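Local coordinates for 2-aminomuconate 6-semialdehyde dehydrogenase (Burkholderia cenocepacia, PDB 4U3W), which probably catalyses the NAD+-dependent oxidation of 2-aminomuconate 6-semialdehyde to 2-aminomuconate, as an aldehyde dehydrogenase, at residues Q66-A71 / L163-I168; A86-I91 / A186-N191; T180-P185 / T247-S252; F236-P241 / S256-A261; V266-F271 / L491-E496. One frame throughout, in Å; residues are numbered along the deposited sequence.

Interaction 1: Q66-A71 / L163-I168; sequences QAAHAA and LGVIGI
Val-165 turns both of its methyl groups to helix 58-76, where they meet an aromatic face and a small aliphatic side chain. The CG2 methyl stands almost directly above the middle of the His-69 imidazole, 3.4 Å from the ring centroid and 10° off the ring normal, which makes a CH-pi contact over the face; it also touches Ala-68, with Val-165 CG2 and Ala-68 CB 3.8 Å apart. The other methyl, Val-165 CG1, lies 3.7 Å from the same Ala-68 CB. CG1 is anti to the backbone N (chi1 179°), and CG2 lies beside that N, on the side of the histidine. Although the CB of His-69 does not point at the strand, chi1 of -93°, well away from a staggered value, carries the ring across to it. The nearest ring atoms, NE2 and CD2, are both 3.4 Å from Val-165 CG2. Ala-68 also packs on Cys-192 and Val-194, and Val-165 is fixed by backbone bonding to Ser-244. Helix 58-76 thus packs on the sheet of parallel strands 192-196, 153-169 and 245-249, consistent with the Rossmann-like domain of aldehyde dehydrogenases. Its chemistry here is a methyl over an imidazole face and methyl-methyl contact, an apolar and only weakly directional fit.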
# COMPACT_ATOMS: atom_id res chain seq x y z
N GLN A 66 -31.66 -13.06 14.27
CA GLN A 66 -31.97 -14.11 13.32
C GLN A 66 -32.38 -13.51 11.96
O GLN A 66 -32.11 -14.13 10.95
CB GLN A 66 -33.08 -15.04 13.85
CG GLN A 66 -32.74 -15.71 15.23
CD GLN A 66 -31.31 -16.25 15.33
OE1 GLN A 66 -30.75 -16.77 14.37
NE2 GLN A 66 -30.71 -16.11 16.50
N ALA A 67 -33.10 -12.38 11.97
CA ALA A 67 -33.49 -11.69 10.73
C ALA A 67 -32.24 -11.23 9.96
O ALA A 67 -32.19 -11.32 8.73
CB ALA A 67 -34.38 -10.47 11.02
N ALA A 68 -31.27 -10.73 10.71
CA ALA A 68 -29.99 -10.26 10.13
C ALA A 68 -29.26 -11.43 9.51
O ALA A 68 -28.74 -11.33 8.40
CB ALA A 68 -29.13 -9.55 11.20
N HIS A 69 -29.24 -12.57 10.22
CA HIS A 69 -28.59 -13.76 9.68
C HIS A 69 -29.26 -14.31 8.43
O HIS A 69 -28.57 -14.74 7.48
CB HIS A 69 -28.47 -14.86 10.74
CG HIS A 69 -27.16 -14.81 11.46
ND1 HIS A 69 -25.97 -15.11 10.84
CD2 HIS A 69 -26.85 -14.40 12.71
CE1 HIS A 69 -24.97 -14.93 11.70
NE2 HIS A 69 -25.48 -14.50 12.84
N ALA A 70 -30.59 -14.31 8.43
CA ALA A 70 -31.31 -14.75 7.23
C ALA A 70 -31.02 -13.81 6.04
O ALA A 70 -30.89 -14.26 4.90
CB ALA A 70 -32.81 -14.84 7.51
N ALA A 71 -30.93 -12.51 6.30
CA ALA A 71 -30.66 -11.52 5.24
C ALA A 71 -29.27 -11.67 4.62
O ALA A 71 -29.06 -11.42 3.41
CB ALA A 71 -30.88 -10.07 5.82
N LEU A 163 -17.93 -10.10 7.99
CA LEU A 163 -18.04 -10.88 9.26
C LEU A 163 -19.39 -11.59 9.39
O LEU A 163 -19.46 -12.76 9.81
CB LEU A 163 -17.84 -10.00 10.49
CG LEU A 163 -16.48 -9.39 10.82
CD1 LEU A 163 -16.55 -8.53 12.09
CD2 LEU A 163 -15.53 -10.54 11.06
N GLY A 164 -20.46 -10.89 9.04
CA GLY A 164 -21.79 -11.48 9.12
C GLY A 164 -22.80 -10.48 9.66
O GLY A 164 -23.39 -9.68 8.89
N VAL A 165 -23.00 -10.55 10.98
CA VAL A 165 -23.95 -9.70 11.67
C VAL A 165 -23.17 -8.85 12.68
O VAL A 165 -22.53 -9.36 13.60
CB VAL A 165 -25.03 -10.50 12.40
CG1 VAL A 165 -25.98 -9.53 13.11
CG2 VAL A 165 -25.81 -11.42 11.41
N ILE A 166 -23.23 -7.54 12.52
CA ILE A 166 -22.52 -6.66 13.44
C ILE A 166 -23.49 -6.10 14.46
O ILE A 166 -24.49 -5.54 14.06
CB ILE A 166 -21.89 -5.46 12.73
CG1 ILE A 166 -21.07 -5.93 11.53
CG2 ILE A 166 -21.06 -4.61 13.77
CD1 ILE A 166 -19.79 -6.57 11.93
N GLY A 167 -23.18 -6.22 15.75
CA GLY A 167 -23.98 -5.61 16.79
C GLY A 167 -23.37 -4.24 17.13
O GLY A 167 -22.17 -4.16 17.38
N ILE A 168 -24.19 -3.19 17.11
CA ILE A 168 -23.70 -1.79 17.25
C ILE A 168 -24.39 -1.15 18.44
O ILE A 168 -25.63 -1.04 18.47
CB ILE A 168 -23.97 -0.97 15.98
CG1 ILE A 168 -23.11 -1.50 14.78
CG2 ILE A 168 -23.65 0.56 16.24
CD1 ILE A 168 -23.42 -0.81 13.45

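Interaction 2: A86-I91 / A186-N191; sequences AWLHKI and ALAMGN
Leu-88 has a chi1 of -95°, off the staggered positions, and this turns its isobutyl fork toward the end of helix 175-188. One prong, Leu-88 CD1, rests 3.9 Å from Leu-187 CB, while the other, Leu-88 CD2, meets Ala-188 CB at 3.8 Å. In Leu-187, chi1 of -66° with an extended chi2 brings CD1 toward Ile-91; the contact between Ile-91 CD1 and Leu-187 CD1 is looser, at 4.3 Å. Just beyond these residues the helix ends in a Schellman motif, with Gly-190 as its C' residue at positive phi. The carbonyl O of Ala-186 receives both the backbone N of Asn-191 and its side-chain ND2; the latter bond, 3.0 Å from ND2 to O, lies in the carbonyl plane on a lone pair. Phe-129 of helix 114-138 also packs on Leu-88. Helix 81-96 thus meets helix 175-188 through buried hydrocarbon, while the Ala-186 and Leu-187 carbonyls are taken by Asn-191 and Gly-190 of the same turn, and Asn-191 ND2 also reaches Tyr-494 O.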
# COMPACT_ATOMS: atom_id res chain seq x y z
N ALA A 86 -23.62 2.03 -4.01
CA ALA A 86 -24.83 2.68 -4.46
C ALA A 86 -25.92 2.74 -3.38
O ALA A 86 -26.64 3.72 -3.31
CB ALA A 86 -25.37 1.99 -5.72
N TRP A 87 -26.07 1.68 -2.58
CA TRP A 87 -27.02 1.70 -1.47
C TRP A 87 -26.64 2.82 -0.50
O TRP A 87 -27.49 3.58 -0.04
CB TRP A 87 -27.06 0.34 -0.75
CG TRP A 87 -27.98 -0.69 -1.39
CD1 TRP A 87 -27.62 -1.90 -1.95
CD2 TRP A 87 -29.42 -0.60 -1.53
NE1 TRP A 87 -28.74 -2.55 -2.43
CE2 TRP A 87 -29.86 -1.79 -2.17
CE3 TRP A 87 -30.38 0.37 -1.17
CZ2 TRP A 87 -31.21 -2.03 -2.47
CZ3 TRP A 87 -31.73 0.12 -1.44
CH2 TRP A 87 -32.13 -1.07 -2.10
N LEU A 88 -25.36 2.91 -0.17
CA LEU A 88 -24.93 3.91 0.82
C LEU A 88 -25.17 5.37 0.34
O LEU A 88 -25.62 6.24 1.14
CB LEU A 88 -23.46 3.65 1.17
CG LEU A 88 -23.29 2.78 2.44
CD1 LEU A 88 -23.78 1.36 2.27
CD2 LEU A 88 -21.85 2.79 2.96
N HIS A 89 -24.96 5.62 -0.96
CA HIS A 89 -25.29 6.93 -1.48
C HIS A 89 -26.80 7.17 -1.49
O HIS A 89 -27.24 8.29 -1.27
CB HIS A 89 -24.71 7.12 -2.89
CG HIS A 89 -23.28 7.54 -2.89
ND1 HIS A 89 -22.87 8.80 -2.49
CD2 HIS A 89 -22.15 6.87 -3.24
CE1 HIS A 89 -21.55 8.88 -2.58
NE2 HIS A 89 -21.09 7.72 -3.04
N LYS A 90 -27.60 6.14 -1.76
CA LYS A 90 -29.07 6.31 -1.68
C LYS A 90 -29.50 6.69 -0.27
O LYS A 90 -30.41 7.49 -0.07
CB LYS A 90 -29.80 5.02 -2.08
CG LYS A 90 -30.02 4.85 -3.59
CD LYS A 90 -30.79 3.54 -3.88
CE LYS A 90 -30.20 2.78 -5.06
NZ LYS A 90 -30.60 3.24 -6.44
N ILE A 91 -28.86 6.05 0.71
CA ILE A 91 -29.18 6.33 2.12
C ILE A 91 -28.79 7.76 2.44
O ILE A 91 -29.56 8.53 3.00
CB ILE A 91 -28.47 5.33 3.07
CG1 ILE A 91 -29.05 3.91 2.87
CG2 ILE A 91 -28.62 5.75 4.54
CD1 ILE A 91 -28.14 2.76 3.37
N ALA A 186 -20.10 -0.84 8.39
CA ALA A 186 -20.62 -2.18 8.51
C ALA A 186 -21.39 -2.58 7.24
O ALA A 186 -21.22 -3.68 6.69
CB ALA A 186 -21.57 -2.28 9.78
N LEU A 187 -22.24 -1.69 6.76
CA LEU A 187 -23.04 -2.00 5.57
C LEU A 187 -22.14 -2.01 4.33
O LEU A 187 -22.36 -2.79 3.39
CB LEU A 187 -24.18 -1.01 5.39
CG LEU A 187 -25.29 -1.03 6.45
CD1 LEU A 187 -26.31 0.07 6.16
CD2 LEU A 187 -26.03 -2.41 6.52
N ALA A 188 -21.14 -1.12 4.32
CA ALA A 188 -20.22 -1.03 3.16
C ALA A 188 -19.50 -2.36 2.90
O ALA A 188 -19.23 -2.73 1.74
CB ALA A 188 -19.18 0.11 3.42
N MET A 189 -19.15 -3.06 3.98
CA MET A 189 -18.45 -4.33 3.85
C MET A 189 -19.41 -5.54 3.73
O MET A 189 -18.95 -6.68 3.75
CB MET A 189 -17.51 -4.59 5.04
CG MET A 189 -16.47 -3.59 5.26
SD MET A 189 -15.71 -2.90 3.73
CE MET A 189 -14.79 -4.28 3.12
N GLY A 190 -20.69 -5.29 3.53
CA GLY A 190 -21.61 -6.34 3.17
C GLY A 190 -22.16 -7.07 4.37
O GLY A 190 -22.73 -8.17 4.21
N ASN A 191 -21.97 -6.50 5.57
CA ASN A 191 -22.61 -7.09 6.78
C ASN A 191 -24.06 -6.70 6.92
O ASN A 191 -24.48 -5.66 6.41
CB ASN A 191 -21.91 -6.65 8.07
CG ASN A 191 -20.45 -6.95 8.06
OD1 ASN A 191 -20.04 -8.09 8.31
ND2 ASN A 191 -19.61 -5.91 7.80

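Interaction 3: T180-P185 / T247-S252; sequences TWKVAP and TFTGES
The ring of Phe-248 belongs to the residue whose backbone N lies 3.7 Å from Lys-182 NZ, but it is carried on the other side of strand 245-249, where its edge meets Glu-251 O in the ring plane and Ile-258 packs against it. The indole of Trp-181, next to Lys-182 on the helix, has its NE1 bonded to Glu-272. The contact itself is made by Lys-182. Its ammonium donates to two threonine hydroxyls, those of alternate strand residues: Lys-182 NZ is 2.9 Å from Thr-247 OG1 and equally 2.9 Å from Thr-249 OG1. The lysine reaches them by a bent course, turning at chi2 and again at chi4 (52°), with the methylenes passing over Thr-247; Lys-182 CB lies 3.8 Å from Thr-247 CG2. In Thr-247 the hydroxyl is anti to the backbone N (chi1 -174°), which points it at the ammonium group. Both hydroxyls have further partners, Glu-485 for Thr-247 and Glu-272 for Thr-249, while the ion pair of Lys-182 with Glu-272 is long and weak. The axes of 180-185 and 247-249 approach to 9.8 Å and run nearly antiparallel, at 164°. A helix antiparallel to a strand of the parallel core of a mixed sheet, and the short loop Gly-250 to Glu-251, with Glu-251 at the N-cap, leading into helix 252-261, are consistent with the Rossmann-like, probably NAD-binding, domain of aldehyde dehydrogenases.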
# COMPACT_ATOMS: atom_id res chain seq x y z
N THR A 180 -23.84 6.50 12.70
CA THR A 180 -23.51 6.28 11.30
C THR A 180 -22.02 5.96 11.06
O THR A 180 -21.68 5.30 10.07
CB THR A 180 -23.86 7.50 10.44
OG1 THR A 180 -23.13 8.64 10.91
CG2 THR A 180 -25.38 7.76 10.50
N TRP A 181 -21.16 6.46 11.95
CA TRP A 181 -19.76 6.15 11.92
C TRP A 181 -19.55 4.61 11.95
O TRP A 181 -18.59 4.10 11.35
CB TRP A 181 -19.09 6.82 13.12
CG TRP A 181 -17.68 6.46 13.38
CD1 TRP A 181 -17.17 5.89 14.53
CD2 TRP A 181 -16.55 6.67 12.51
NE1 TRP A 181 -15.80 5.72 14.41
CE2 TRP A 181 -15.40 6.17 13.18
CE3 TRP A 181 -16.40 7.19 11.22
CZ2 TRP A 181 -14.11 6.22 12.61
CZ3 TRP A 181 -15.12 7.23 10.64
CH2 TRP A 181 -13.99 6.74 11.34
N LYS A 182 -20.47 3.88 12.61
CA LYS A 182 -20.41 2.41 12.64
C LYS A 182 -21.33 1.75 11.59
O LYS A 182 -20.93 0.77 10.92
CB LYS A 182 -20.82 1.86 14.04
CG LYS A 182 -20.07 2.49 15.20
CD LYS A 182 -18.56 2.39 14.96
CE LYS A 182 -17.75 2.90 16.18
NZ LYS A 182 -18.28 2.17 17.42
N VAL A 183 -22.54 2.27 11.45
CA VAL A 183 -23.48 1.65 10.50
C VAL A 183 -22.92 1.70 9.06
O VAL A 183 -22.98 0.70 8.31
CB VAL A 183 -24.87 2.35 10.55
CG1 VAL A 183 -25.87 1.78 9.49
CG2 VAL A 183 -25.49 2.22 11.95
N ALA A 184 -22.31 2.82 8.67
CA ALA A 184 -21.88 2.94 7.27
C ALA A 184 -20.76 1.95 6.87
O ALA A 184 -20.92 1.26 5.87
CB ALA A 184 -21.48 4.43 6.92
N PRO A 185 -19.64 1.86 7.62
CA PRO A 185 -18.66 0.84 7.23
C PRO A 185 -19.23 -0.58 7.39
O PRO A 185 -18.90 -1.45 6.57
CB PRO A 185 -17.45 1.08 8.19
CG PRO A 185 -18.07 1.81 9.37
CD PRO A 185 -19.12 2.70 8.72
N THR A 247 -19.37 -3.58 18.00
CA THR A 247 -18.63 -2.30 17.96
C THR A 247 -19.34 -1.45 18.97
O THR A 247 -20.58 -1.52 19.16
CB THR A 247 -18.57 -1.70 16.54
OG1 THR A 247 -17.71 -0.53 16.54
CG2 THR A 247 -19.96 -1.28 16.09
N PHE A 248 -18.55 -0.75 19.75
CA PHE A 248 -19.12 -0.07 20.89
C PHE A 248 -18.34 1.24 21.11
O PHE A 248 -17.14 1.24 21.01
CB PHE A 248 -19.06 -0.95 22.14
CG PHE A 248 -19.40 -0.21 23.42
CD1 PHE A 248 -20.72 0.12 23.72
CD2 PHE A 248 -18.39 0.20 24.31
CE1 PHE A 248 -21.02 0.85 24.90
CE2 PHE A 248 -18.68 0.90 25.50
CZ PHE A 248 -19.99 1.23 25.79
N THR A 249 -19.05 2.33 21.36
CA THR A 249 -18.40 3.59 21.76
C THR A 249 -19.04 3.98 23.10
O THR A 249 -20.26 4.06 23.18
CB THR A 249 -18.59 4.69 20.70
OG1 THR A 249 -18.03 4.24 19.44
CG2 THR A 249 -17.89 6.04 21.11
N GLY A 250 -18.24 4.21 24.14
CA GLY A 250 -18.81 4.61 25.42
C GLY A 250 -17.87 4.44 26.60
O GLY A 250 -16.66 4.45 26.44
N GLU A 251 -18.42 4.24 27.80
CA GLU A 251 -17.54 4.20 28.97
C GLU A 251 -16.63 2.96 28.96
O GLU A 251 -17.04 1.87 28.50
CB GLU A 251 -18.34 4.18 30.28
CG GLU A 251 -18.97 5.46 30.68
CD GLU A 251 -19.67 5.26 32.03
OE1 GLU A 251 -18.97 5.21 33.06
OE2 GLU A 251 -20.90 5.06 32.03
N SER A 252 -15.41 3.13 29.49
CA SER A 252 -14.44 2.04 29.55
C SER A 252 -14.96 0.84 30.38
O SER A 252 -14.71 -0.32 30.02
CB SER A 252 -13.10 2.54 30.14
OG SER A 252 -12.46 3.48 29.26

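Interaction 4: F236-P241 / S256-A261; sequences FLTRHP and STIMKA
Helices 233-238 and 252-261 flank strand 245-249 in the chain as an alpha-beta-alpha unit of the Rossmann-like domain, and they pack together on one side of the sheet, both resting on Ile-246. Thr-238 and Ala-261 meet at the ends of these helices. The Thr-238 hydroxyl sits between its own backbone N and carbonyl carbon (chi1 65°), where OG1 bonds to the carbonyl O of Glu-235 one turn back. In that pose Thr-238 OG1 also lies 3.5 Å from Ala-261 CB. The same torsion swings the methyl the other way, so that Thr-238 CG2 comes to Ile-258, 4.0 Å from both its CG1 and its CG2, the two side chains crossing at about a right angle. Arg-239 adds only its aliphatic base: Arg-239 CG is 3.6 Å from Ala-261 CB, whereas NH1 of the guanidinium forms a salt bridge with Glu-235. Ala-261 CB is therefore met by the hydroxyl of one residue and a methylene of the next. On the far side of helix 252-261, Lys-260 forms a salt bridge with Asp-264 of the second subunit, and Met-259 packs on Val-262 of the second subunit. The union of the two helices is thus a van der Waals one, chiefly carbon to carbon, with the already bonded hydroxyl oxygen of Thr-238 resting against Ala-261 CB.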
# COMPACT_ATOMS: atom_id res chain seq x y z
N PHE A 236 -28.16 -7.89 26.18
CA PHE A 236 -28.66 -9.07 25.47
C PHE A 236 -27.97 -9.23 24.11
O PHE A 236 -27.65 -10.33 23.66
CB PHE A 236 -30.16 -8.97 25.26
CG PHE A 236 -30.94 -8.73 26.54
CD1 PHE A 236 -30.42 -9.07 27.77
CD2 PHE A 236 -32.19 -8.16 26.48
CE1 PHE A 236 -31.11 -8.83 28.94
CE2 PHE A 236 -32.94 -7.93 27.65
CZ PHE A 236 -32.38 -8.26 28.90
N LEU A 237 -27.78 -8.09 23.44
CA LEU A 237 -27.16 -8.08 22.11
C LEU A 237 -25.72 -8.61 22.18
O LEU A 237 -25.30 -9.44 21.36
CB LEU A 237 -27.20 -6.65 21.55
CG LEU A 237 -26.55 -6.51 20.17
CD1 LEU A 237 -27.13 -7.47 19.08
CD2 LEU A 237 -26.75 -5.11 19.73
N THR A 238 -24.97 -8.18 23.17
CA THR A 238 -23.57 -8.58 23.30
C THR A 238 -23.37 -10.05 23.64
O THR A 238 -22.33 -10.61 23.30
CB THR A 238 -22.86 -7.76 24.38
OG1 THR A 238 -23.46 -8.05 25.64
CG2 THR A 238 -23.00 -6.26 24.12
N ARG A 239 -24.34 -10.65 24.35
CA ARG A 239 -24.23 -12.05 24.72
C ARG A 239 -24.88 -12.93 23.67
O ARG A 239 -24.92 -14.17 23.83
CB ARG A 239 -24.87 -12.29 26.09
CG ARG A 239 -24.17 -11.54 27.22
CD ARG A 239 -24.79 -11.90 28.57
NE ARG A 239 -26.22 -12.12 28.38
CZ ARG A 239 -27.16 -11.81 29.26
NH1 ARG A 239 -26.83 -11.27 30.42
NH2 ARG A 239 -28.44 -12.05 28.98
N HIS A 240 -25.39 -12.35 22.59
CA HIS A 240 -26.08 -13.26 21.65
C HIS A 240 -25.09 -14.17 20.90
O HIS A 240 -24.09 -13.72 20.34
CB HIS A 240 -26.89 -12.50 20.64
CG HIS A 240 -27.91 -13.36 19.97
ND1 HIS A 240 -27.58 -14.29 19.01
CD2 HIS A 240 -29.24 -13.47 20.17
CE1 HIS A 240 -28.68 -14.90 18.60
NE2 HIS A 240 -29.70 -14.45 19.32
N PRO A 241 -25.35 -15.48 20.89
CA PRO A 241 -24.31 -16.32 20.29
C PRO A 241 -24.23 -16.23 18.76
O PRO A 241 -23.29 -16.76 18.20
CB PRO A 241 -24.70 -17.73 20.75
CG PRO A 241 -26.16 -17.65 21.06
CD PRO A 241 -26.49 -16.26 21.43
N SER A 256 -15.40 -3.19 29.25
CA SER A 256 -14.89 -4.35 29.95
C SER A 256 -16.00 -5.42 30.11
O SER A 256 -15.75 -6.62 29.88
CB SER A 256 -14.28 -3.96 31.32
OG SER A 256 -13.10 -3.15 31.12
N THR A 257 -17.20 -4.96 30.44
CA THR A 257 -18.38 -5.84 30.57
C THR A 257 -18.71 -6.57 29.22
O THR A 257 -18.88 -7.82 29.15
CB THR A 257 -19.57 -5.01 31.05
OG1 THR A 257 -19.26 -4.46 32.35
CG2 THR A 257 -20.86 -5.85 31.15
N ILE A 258 -18.71 -5.80 28.15
CA ILE A 258 -18.95 -6.33 26.82
C ILE A 258 -17.91 -7.37 26.40
O ILE A 258 -18.24 -8.41 25.78
CB ILE A 258 -18.98 -5.16 25.78
CG1 ILE A 258 -20.15 -4.20 26.07
CG2 ILE A 258 -19.04 -5.76 24.34
CD1 ILE A 258 -20.22 -3.02 25.10
N MET A 259 -16.64 -7.08 26.72
CA MET A 259 -15.51 -7.97 26.42
C MET A 259 -15.68 -9.36 27.07
O MET A 259 -15.37 -10.39 26.45
CB MET A 259 -14.18 -7.34 26.87
CG MET A 259 -12.96 -8.10 26.35
SD MET A 259 -11.42 -7.07 26.31
CE MET A 259 -10.24 -8.19 25.58
N LYS A 260 -16.16 -9.37 28.32
CA LYS A 260 -16.50 -10.62 28.99
C LYS A 260 -17.73 -11.31 28.34
O LYS A 260 -17.74 -12.54 28.18
CB LYS A 260 -16.79 -10.37 30.48
CG LYS A 260 -15.65 -9.65 31.20
CD LYS A 260 -15.98 -9.31 32.68
CE LYS A 260 -14.86 -8.45 33.28
NZ LYS A 260 -15.21 -7.89 34.64
N ALA A 261 -18.73 -10.52 27.96
CA ALA A 261 -20.01 -11.01 27.43
C ALA A 261 -19.84 -11.75 26.09
O ALA A 261 -20.48 -12.77 25.85
CB ALA A 261 -20.99 -9.86 27.27

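Interaction 5: V266-F271 / L491-E496; sequences VKEVSF and LDFYSE. With MG (magnesium ion), chain E.
Phe-493 closes helix 487-493 against strand 268-272, part of what the family suggests is a Rossmann-like sheet, and the same turn of chain binds a magnesium ion. The tight part surrounds the phenyl ring, which is directed at the strand with CG anti to the backbone N (chi1 176°). Ser-270 CB lies over one face, offset toward the rim, 3.7 Å from the ring centroid and 19° off the normal, as a CH-pi contact. At the edge, near the ring plane, Glu-268 OE1 approaches Phe-493 CE1 to 3.4 Å, the carboxylate and ring planes standing 76° apart. Val-269 O also comes within 3.4 Å of Phe-493 CE1. Val-269 N donates to the anti lone pair of Glu-268 OE1 in a bent bond. Ser-270 OG, for its part, bonds to Glu-485. The looser side is wet and metal-bound. Here the strand and the helix end are joined through water 1, which donates to Glu-268 OE2 at 3.1 Å and to Phe-493 O at 2.7 Å. This water is a ligand of the magnesium, together with a second water and two backbone carbonyls, Asp-492 O at 2.3 Å and Ser-495 O at 2.0 Å. The nearby subunit interface adds charge, since Glu-496 OE1 makes a salt bridge to Arg-484 of the second subunit; the same OE1 accepts a hydrogen bond from water 2, 2.7 Å away.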
# COMPACT_ATOMS: atom_id res chain seq x y z
N VAL A 266 -15.97 -15.79 21.31
CA VAL A 266 -14.78 -15.18 20.72
C VAL A 266 -15.19 -14.22 19.60
O VAL A 266 -14.67 -14.26 18.49
CB VAL A 266 -13.77 -16.25 20.15
CG1 VAL A 266 -12.35 -15.63 20.07
CG2 VAL A 266 -13.74 -17.52 20.99
N LYS A 267 -16.13 -13.34 19.91
CA LYS A 267 -16.62 -12.39 18.93
C LYS A 267 -15.58 -11.33 18.71
O LYS A 267 -14.88 -10.92 19.64
CB LYS A 267 -17.93 -11.73 19.36
CG LYS A 267 -19.01 -12.76 19.75
CD LYS A 267 -19.27 -13.79 18.63
CE LYS A 267 -20.45 -14.72 18.97
NZ LYS A 267 -20.77 -15.66 17.83
N GLU A 268 -15.52 -10.82 17.49
CA GLU A 268 -14.73 -9.61 17.28
C GLU A 268 -15.29 -8.44 18.07
O GLU A 268 -16.50 -8.37 18.36
CB GLU A 268 -14.67 -9.26 15.80
CG GLU A 268 -13.45 -9.83 15.12
CD GLU A 268 -12.22 -9.00 15.48
OE1 GLU A 268 -12.30 -8.26 16.50
OE2 GLU A 268 -11.21 -9.07 14.76
N VAL A 269 -14.39 -7.55 18.48
CA VAL A 269 -14.76 -6.36 19.20
C VAL A 269 -13.97 -5.16 18.69
O VAL A 269 -12.78 -5.26 18.40
CB VAL A 269 -14.50 -6.50 20.74
CG1 VAL A 269 -15.60 -7.34 21.44
CG2 VAL A 269 -13.13 -7.11 20.98
N SER A 270 -14.66 -4.03 18.61
CA SER A 270 -14.02 -2.74 18.35
C SER A 270 -14.54 -1.72 19.36
O SER A 270 -15.75 -1.42 19.41
CB SER A 270 -14.28 -2.27 16.90
OG SER A 270 -13.56 -1.04 16.60
N PHE A 271 -13.64 -1.15 20.16
CA PHE A 271 -14.05 -0.25 21.26
C PHE A 271 -13.46 1.15 21.17
O PHE A 271 -12.27 1.29 20.95
CB PHE A 271 -13.63 -0.82 22.63
CG PHE A 271 -14.29 -2.10 22.99
CD1 PHE A 271 -15.55 -2.43 22.52
CD2 PHE A 271 -13.62 -3.00 23.82
CE1 PHE A 271 -16.16 -3.64 22.90
CE2 PHE A 271 -14.21 -4.21 24.20
CZ PHE A 271 -15.48 -4.53 23.73
N LEU A 491 -12.25 -1.17 6.81
CA LEU A 491 -12.36 -2.20 5.79
C LEU A 491 -11.99 -3.60 6.37
O LEU A 491 -12.69 -4.59 6.11
CB LEU A 491 -11.42 -1.88 4.62
CG LEU A 491 -11.75 -0.62 3.78
CD1 LEU A 491 -10.91 -0.58 2.46
CD2 LEU A 491 -13.24 -0.34 3.52
N ASP A 492 -10.89 -3.66 7.13
CA ASP A 492 -10.41 -4.91 7.68
C ASP A 492 -11.25 -5.34 8.89
O ASP A 492 -11.55 -6.53 9.01
CB ASP A 492 -8.93 -4.83 8.11
CG ASP A 492 -7.99 -4.80 6.92
OD1 ASP A 492 -8.42 -5.16 5.79
OD2 ASP A 492 -6.83 -4.44 7.15
N PHE A 493 -11.67 -4.39 9.74
CA PHE A 493 -12.40 -4.83 10.92
C PHE A 493 -13.75 -5.46 10.55
O PHE A 493 -14.12 -6.49 11.11
CB PHE A 493 -12.69 -3.72 11.91
CG PHE A 493 -13.53 -4.19 13.04
CD1 PHE A 493 -12.96 -4.99 14.03
CD2 PHE A 493 -14.90 -3.91 13.11
CE1 PHE A 493 -13.74 -5.49 15.11
CE2 PHE A 493 -15.69 -4.41 14.17
CZ PHE A 493 -15.11 -5.19 15.18
N TYR A 494 -14.50 -4.80 9.68
CA TYR A 494 -15.83 -5.26 9.34
C TYR A 494 -15.85 -6.39 8.30
O TYR A 494 -16.92 -6.68 7.74
CB TYR A 494 -16.67 -4.08 8.85
CG TYR A 494 -16.93 -3.06 9.96
CD1 TYR A 494 -17.96 -3.26 10.90
CD2 TYR A 494 -16.14 -1.93 10.09
CE1 TYR A 494 -18.19 -2.35 11.93
CE2 TYR A 494 -16.35 -1.00 11.10
CZ TYR A 494 -17.37 -1.20 12.01
OH TYR A 494 -17.56 -0.28 13.01
N SER A 495 -14.68 -7.00 8.03
CA SER A 495 -14.53 -8.14 7.12
C SER A 495 -13.75 -9.30 7.73
O SER A 495 -12.85 -9.07 8.54
CB SER A 495 -13.79 -7.73 5.82
OG SER A 495 -14.58 -6.85 5.06
N GLU A 496 -14.02 -10.53 7.26
CA GLU A 496 -13.07 -11.61 7.52
C GLU A 496 -12.08 -11.64 6.33
O GLU A 496 -12.52 -11.70 5.18
CB GLU A 496 -13.74 -12.99 7.69
CG GLU A 496 -14.27 -13.31 9.17
CD GLU A 496 -13.20 -13.33 10.33
OE1 GLU A 496 -11.99 -13.31 10.11
OE2 GLU A 496 -13.60 -13.37 11.50
MG MG E . -11.47 -8.66 9.92
O HOH W 1 -12.29 -8.28 12.01
O HOH W 2 -10.59 -11.03 9.68

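The five contacts lie round one sheet. Strand 153-169 of interaction 1 is bonded to strand 245-249 of interaction 3 (Gly-167 O to Thr-247 N, 2.9 Å), and the latter to strand 268-272 of interaction 5 (Phe-248 N to Ser-270 O, 2.9 Å). Asn-191 of interaction 2 ties two others together, its OD1 2.9 Å from Gly-164 N and its ND2 2.8 Å from Tyr-494 O. Interactions 4 and 5 meet where Pro-241 O lies 2.8 Å from Lys-267 NZ, and both touch the second subunit. Interactions 2 and 4 stay apart, with centres 26 Å from each other. Interaction 5 holds a magnesium ion, 4.9 Å from Glu-268 OE2.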